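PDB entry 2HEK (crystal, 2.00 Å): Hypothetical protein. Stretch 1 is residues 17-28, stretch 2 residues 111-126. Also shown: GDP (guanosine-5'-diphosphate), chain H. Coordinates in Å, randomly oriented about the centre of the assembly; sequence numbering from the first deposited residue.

Stretch 1 (17-28) EAGLRLIDSFPF
Stretch 2 (111-126) RVIKETEIYEILKQDY

The helix that includes residues 17-23, with phi/psi close to -62/-41, gives way to Ser-25, extended at -74/154, before a new helix starts at Phe-26. The second stretch begins in helix, breaks at Thr-116 (-129/-178), and resumes as the helix that includes 117-123. Helices 17-23 and 117-123 run nearly antiparallel, their N-to-C directions 167° apart and their axes 9.9 Å apart at closest approach. The register pairs Ala-18 CA with Asp-125 CA at 7.4 Å, Leu-22 CA with Ile-118 CA at 6.5 Å, and Pro-27 CA with Val-112 CA at 7.3 Å, so the breaks in the two chains lie near each other.

Leu-22 (m, t) is central to the apolar contact. Its CA-to-CB bond points sideways, but its branched end comes nearer: Leu-22 CD2 lies 3.8 Å from Ile-118 CD1 and 3.6 Å from Ile-121 CG2, while Leu-22 CD1 lies 4.0 Å from Leu-122 CD2. Ile-118 is m, m; Ile-121 and Leu-122 are both m, t. Such branched aliphatic groups fill the space between helices without needing polar partners.

At one end the CA-to-CB bond of Arg-21 (chi1 m, chi2 t, chi3 -118°, chi4 122°) points toward the second stretch, and its guanidinium reaches Asp-125 (chi1 m). Arg-21 NH1 donates to Asp-125 OD2 at 2.7 Å in a salt bridge, and Arg-21 NH2 makes a weak bond to Asp-125 OD1 at 3.4 Å. The carboxylate meets the guanidinium edge, where the N-H groups point. A water lies 2.7 Å from Arg-21 NH2, accepting weakly, and 2.9 Å from Asp-125 OD1, donating. The small Ala-18 lies beside this pair, Ala-18 CB 3.4 Å from Asp-125 OD2.

At the other end Ser-25 (p) occupies an N-cap position; Ser-25 OG donates to Leu-22 O at 2.8 Å, satisfying the hydroxyl locally, and also lies 3.1 Å from Ile-118 CD1. Glu-117 (p, t, chi3 -36°) reaches across to accept from the backbone: Phe-26 N to Glu-117 OE2 is 3.1 Å, at 162°. A carboxylate suits this free amide in the first turn of the helix. Pro-27, C-gamma exo, also fits the first turn, where its lack of an N-H costs no helical bond; Pro-27 CB packs 3.7 Å from Val-112 CG1 (chi1 t), and Pro-27 CG lies 3.6 Å from Thr-116 OG1. Thr-116 (p) caps its own helix: Thr-116 OG1 accepts weakly from Ile-118 N at 3.3 Å and donates to Val-112 O at 2.5 Å, joining the two helical segments.

Facing GDP, Asp-24 OD1 (chi1 m) accepts from GDP N1 at 2.9 Å.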

# COMPACT_ATOMS: atom_id res chain seq x y z
N GLU A 17 12.95 -5.90 28.46
CA GLU A 17 13.18 -7.15 29.18
C GLU A 17 11.97 -7.63 29.97
O GLU A 17 11.74 -8.84 30.07
CB GLU A 17 14.40 -7.04 30.10
CG GLU A 17 14.55 -8.21 31.09
CD GLU A 17 15.06 -9.53 30.48
OE1 GLU A 17 14.34 -10.17 29.66
OE2 GLU A 17 16.17 -9.96 30.88
N ALA A 18 11.22 -6.71 30.58
CA ALA A 18 10.07 -7.17 31.37
C ALA A 18 9.05 -7.85 30.46
O ALA A 18 8.54 -8.94 30.77
CB ALA A 18 9.44 -6.01 32.17
N GLY A 19 8.79 -7.25 29.30
CA GLY A 19 7.86 -7.83 28.34
C GLY A 19 8.31 -9.18 27.82
O GLY A 19 7.48 -10.10 27.72
N LEU A 20 9.60 -9.32 27.50
CA LEU A 20 10.13 -10.62 27.03
C LEU A 20 9.95 -11.74 28.03
O LEU A 20 9.59 -12.87 27.66
CB LEU A 20 11.62 -10.50 26.70
CG LEU A 20 12.25 -11.69 25.98
CD1 LEU A 20 11.74 -11.79 24.55
CD2 LEU A 20 13.77 -11.59 26.00
N ARG A 21 10.18 -11.44 29.31
CA ARG A 21 10.03 -12.45 30.38
C ARG A 21 8.59 -12.93 30.43
O ARG A 21 8.29 -14.14 30.56
CB ARG A 21 10.45 -11.85 31.72
CG ARG A 21 11.97 -11.65 31.91
CD ARG A 21 12.33 -11.22 33.38
NE ARG A 21 12.95 -9.89 33.47
CZ ARG A 21 12.48 -8.86 34.17
NH1 ARG A 21 11.37 -8.99 34.89
NH2 ARG A 21 13.14 -7.70 34.16
N LEU A 22 7.68 -11.97 30.26
CA LEU A 22 6.24 -12.29 30.21
C LEU A 22 5.88 -13.06 28.94
O LEU A 22 5.14 -14.05 28.99
CB LEU A 22 5.42 -11.01 30.34
CG LEU A 22 5.50 -10.31 31.71
CD1 LEU A 22 5.05 -8.85 31.58
CD2 LEU A 22 4.65 -11.06 32.77
N ILE A 23 6.39 -12.61 27.80
CA ILE A 23 6.13 -13.31 26.53
C ILE A 23 6.58 -14.78 26.57
O ILE A 23 5.88 -15.67 26.07
CB ILE A 23 6.79 -12.56 25.38
CG1 ILE A 23 6.01 -11.28 25.15
CG2 ILE A 23 6.82 -13.42 24.11
CD1 ILE A 23 6.79 -10.27 24.37
N ASP A 24 7.73 -15.02 27.18
CA ASP A 24 8.26 -16.37 27.27
C ASP A 24 7.53 -17.30 28.25
O ASP A 24 7.76 -18.51 28.24
CB ASP A 24 9.78 -16.31 27.52
CG ASP A 24 10.54 -15.72 26.32
OD1 ASP A 24 10.14 -15.99 25.17
OD2 ASP A 24 11.52 -14.96 26.53
N SER A 25 6.64 -16.78 29.07
CA SER A 25 5.93 -17.66 30.05
C SER A 25 4.88 -18.51 29.37
O SER A 25 4.37 -18.14 28.30
CB SER A 25 5.29 -16.83 31.15
OG SER A 25 4.20 -16.09 30.63
N PHE A 26 4.56 -19.66 29.96
CA PHE A 26 3.57 -20.57 29.41
C PHE A 26 2.17 -19.95 29.22
O PHE A 26 1.54 -20.19 28.21
CB PHE A 26 3.49 -21.86 30.25
CG PHE A 26 2.32 -22.75 29.90
CD1 PHE A 26 2.49 -23.84 29.05
CD2 PHE A 26 1.07 -22.51 30.45
CE1 PHE A 26 1.41 -24.68 28.73
CE2 PHE A 26 -0.03 -23.34 30.13
CZ PHE A 26 0.14 -24.42 29.27
N PRO A 27 1.65 -19.18 30.20
CA PRO A 27 0.30 -18.59 29.93
C PRO A 27 0.27 -17.61 28.74
O PRO A 27 -0.77 -17.48 28.08
CB PRO A 27 -0.03 -17.86 31.24
CG PRO A 27 0.84 -18.57 32.30
CD PRO A 27 2.13 -18.85 31.56
N PHE A 28 1.37 -16.93 28.47
CA PHE A 28 1.41 -16.06 27.29
C PHE A 28 1.60 -16.90 26.02
O PHE A 28 0.93 -16.66 25.00
CB PHE A 28 2.47 -14.95 27.41
CG PHE A 28 2.31 -13.86 26.38
CD1 PHE A 28 1.59 -12.70 26.69
CD2 PHE A 28 2.88 -13.98 25.12
CE1 PHE A 28 1.40 -11.70 25.73
CE2 PHE A 28 2.73 -12.95 24.16
CZ PHE A 28 2.00 -11.81 24.47
N ARG A 111 -7.18 -14.01 37.29
CA ARG A 111 -6.73 -15.29 37.81
C ARG A 111 -5.39 -15.75 37.22
O ARG A 111 -4.53 -16.23 37.96
CB ARG A 111 -7.81 -16.36 37.56
CG ARG A 111 -9.08 -16.15 38.36
CD ARG A 111 -9.91 -17.41 38.45
NE ARG A 111 -9.15 -18.51 39.04
CZ ARG A 111 -9.49 -19.79 38.96
NH1 ARG A 111 -10.60 -20.13 38.31
NH2 ARG A 111 -8.75 -20.72 39.53
N VAL A 112 -5.24 -15.61 35.91
CA VAL A 112 -4.00 -16.02 35.23
C VAL A 112 -2.80 -15.15 35.71
O VAL A 112 -1.71 -15.64 35.96
CB VAL A 112 -4.15 -16.04 33.68
CG1 VAL A 112 -2.82 -16.28 33.00
CG2 VAL A 112 -5.15 -17.12 33.26
N ILE A 113 -3.05 -13.84 35.85
CA ILE A 113 -1.99 -12.94 36.34
C ILE A 113 -1.58 -13.28 37.78
O ILE A 113 -0.39 -13.20 38.11
CB ILE A 113 -2.46 -11.49 36.27
CG1 ILE A 113 -2.53 -11.01 34.81
CG2 ILE A 113 -1.54 -10.58 37.07
CD1 ILE A 113 -3.41 -9.80 34.60
N LYS A 114 -2.54 -13.65 38.63
CA LYS A 114 -2.26 -13.84 40.06
C LYS A 114 -1.87 -15.26 40.45
O LYS A 114 -1.10 -15.44 41.41
CB LYS A 114 -3.46 -13.37 40.88
CG LYS A 114 -3.54 -11.83 40.94
CD LYS A 114 -4.77 -11.37 41.72
CE LYS A 114 -4.73 -9.86 41.96
NZ LYS A 114 -5.95 -9.37 42.71
N GLU A 115 -2.36 -16.25 39.70
CA GLU A 115 -2.21 -17.67 40.05
C GLU A 115 -1.18 -18.46 39.23
O GLU A 115 -1.09 -19.69 39.37
CB GLU A 115 -3.58 -18.38 40.01
CG GLU A 115 -4.68 -17.73 40.89
CD GLU A 115 -6.07 -18.35 40.71
OE1 GLU A 115 -6.19 -19.55 40.36
OE2 GLU A 115 -7.06 -17.64 40.94
N THR A 116 -0.39 -17.78 38.38
CA THR A 116 0.63 -18.47 37.58
C THR A 116 1.97 -17.75 37.75
O THR A 116 2.05 -16.75 38.47
CB THR A 116 0.26 -18.48 36.07
OG1 THR A 116 0.26 -17.13 35.58
CG2 THR A 116 -1.12 -19.13 35.83
N GLU A 117 3.01 -18.22 37.05
CA GLU A 117 4.33 -17.56 37.04
C GLU A 117 4.26 -16.08 36.66
O GLU A 117 5.18 -15.34 36.97
CB GLU A 117 5.34 -18.30 36.14
CG GLU A 117 4.85 -18.58 34.71
CD GLU A 117 5.91 -19.23 33.78
OE1 GLU A 117 7.13 -18.88 33.91
OE2 GLU A 117 5.53 -20.08 32.92
N ILE A 118 3.21 -15.66 35.94
CA ILE A 118 3.07 -14.22 35.60
C ILE A 118 3.25 -13.35 36.85
O ILE A 118 3.96 -12.36 36.82
CB ILE A 118 1.70 -13.90 34.91
CG1 ILE A 118 1.56 -14.66 33.58
CG2 ILE A 118 1.50 -12.39 34.71
CD1 ILE A 118 2.57 -14.28 32.56
N TYR A 119 2.61 -13.71 37.96
CA TYR A 119 2.73 -12.87 39.17
C TYR A 119 4.20 -12.67 39.61
O TYR A 119 4.68 -11.52 39.82
CB TYR A 119 1.91 -13.47 40.32
CG TYR A 119 1.74 -12.43 41.42
CD1 TYR A 119 0.85 -11.35 41.25
CD2 TYR A 119 2.48 -12.51 42.59
CE1 TYR A 119 0.70 -10.37 42.25
CE2 TYR A 119 2.34 -11.54 43.61
CZ TYR A 119 1.45 -10.48 43.42
OH TYR A 119 1.32 -9.51 44.37
N GLU A 120 4.93 -13.77 39.73
CA GLU A 120 6.34 -13.72 40.13
C GLU A 120 7.14 -12.89 39.15
O GLU A 120 8.04 -12.12 39.53
CB GLU A 120 6.92 -15.13 40.21
CG GLU A 120 6.71 -15.79 41.56
CD GLU A 120 5.28 -16.27 41.80
OE1 GLU A 120 4.90 -16.36 42.99
OE2 GLU A 120 4.52 -16.55 40.82
N ILE A 121 6.82 -13.04 37.87
CA ILE A 121 7.53 -12.26 36.87
C ILE A 121 7.29 -10.77 37.09
O ILE A 121 8.24 -9.96 37.14
CB ILE A 121 7.15 -12.71 35.41
CG1 ILE A 121 7.64 -14.14 35.16
CG2 ILE A 121 7.75 -11.71 34.39
CD1 ILE A 121 6.96 -14.88 33.95
N LEU A 122 6.02 -10.37 37.23
CA LEU A 122 5.72 -8.93 37.48
C LEU A 122 6.34 -8.38 38.79
O LEU A 122 6.79 -7.21 38.87
CB LEU A 122 4.21 -8.70 37.48
CG LEU A 122 3.45 -8.93 36.16
CD1 LEU A 122 1.95 -8.93 36.42
CD2 LEU A 122 3.83 -7.81 35.21
N LYS A 123 6.38 -9.24 39.82
CA LYS A 123 6.96 -8.84 41.13
C LYS A 123 8.43 -8.45 41.05
O LYS A 123 8.90 -7.69 41.89
CB LYS A 123 6.77 -9.91 42.21
CG LYS A 123 5.42 -9.84 42.89
CD LYS A 123 5.31 -8.60 43.82
CE LYS A 123 5.69 -8.96 45.27
NZ LYS A 123 5.96 -7.75 46.06
N GLN A 124 9.15 -8.93 40.03
CA GLN A 124 10.53 -8.51 39.81
C GLN A 124 10.66 -7.03 39.50
O GLN A 124 11.69 -6.42 39.82
CB GLN A 124 11.19 -9.36 38.69
CG GLN A 124 11.12 -10.88 38.95
CD GLN A 124 11.51 -11.25 40.38
OE1 GLN A 124 12.59 -10.88 40.85
NE2 GLN A 124 10.62 -11.99 41.09
N ASP A 125 9.65 -6.45 38.87
CA ASP A 125 9.68 -5.05 38.47
C ASP A 125 8.68 -4.14 39.20
O ASP A 125 8.89 -2.92 39.23
CB ASP A 125 9.42 -4.96 36.96
CG ASP A 125 10.44 -5.76 36.14
OD1 ASP A 125 11.64 -5.44 36.26
OD2 ASP A 125 10.02 -6.70 35.41
N TYR A 126 7.59 -4.70 39.76
CA TYR A 126 6.49 -3.85 40.29
C TYR A 126 6.13 -4.26 41.72
O TYR A 126 6.22 -5.43 42.04
CB TYR A 126 5.24 -3.91 39.37
CG TYR A 126 5.49 -3.09 38.11
CD1 TYR A 126 5.86 -3.71 36.91
CD2 TYR A 126 5.46 -1.70 38.15
CE1 TYR A 126 6.14 -2.94 35.77
CE2 TYR A 126 5.75 -0.93 37.03
CZ TYR A 126 6.07 -1.55 35.85
OH TYR A 126 6.36 -0.75 34.75
PB GDP H . 18.44 -15.47 19.30
O1B GDP H . 18.76 -15.42 17.82
O2B GDP H . 19.75 -15.44 20.08
O3B GDP H . 17.63 -14.24 19.69
O3A GDP H . 17.63 -16.83 19.66
PA GDP H . 16.02 -16.89 19.85
O1A GDP H . 15.57 -15.96 20.96
O2A GDP H . 15.51 -18.29 20.12
O5' GDP H . 15.50 -16.37 18.41
C5' GDP H . 14.12 -16.21 18.13
C4' GDP H . 13.92 -14.82 17.54
O4' GDP H . 12.62 -14.78 16.95
C3' GDP H . 13.98 -13.71 18.59
O3' GDP H . 15.14 -12.87 18.44
C2' GDP H . 12.70 -12.92 18.41
O2' GDP H . 12.96 -11.72 17.69
C1' GDP H . 11.78 -13.81 17.58
N9 GDP H . 10.71 -14.49 18.38
C8 GDP H . 9.50 -14.86 17.90
N7 GDP H . 8.72 -15.45 18.84
C5 GDP H . 9.44 -15.46 19.99
C6 GDP H . 9.23 -15.92 21.38
O6 GDP H . 8.17 -16.47 21.72
N1 GDP H . 10.22 -15.74 22.26
C2 GDP H . 11.40 -15.17 21.95
N2 GDP H . 12.35 -15.02 22.90
N3 GDP H . 11.67 -14.72 20.69
C4 GDP H . 10.75 -14.83 19.68
O HOH W 1 13.05 -4.99 33.77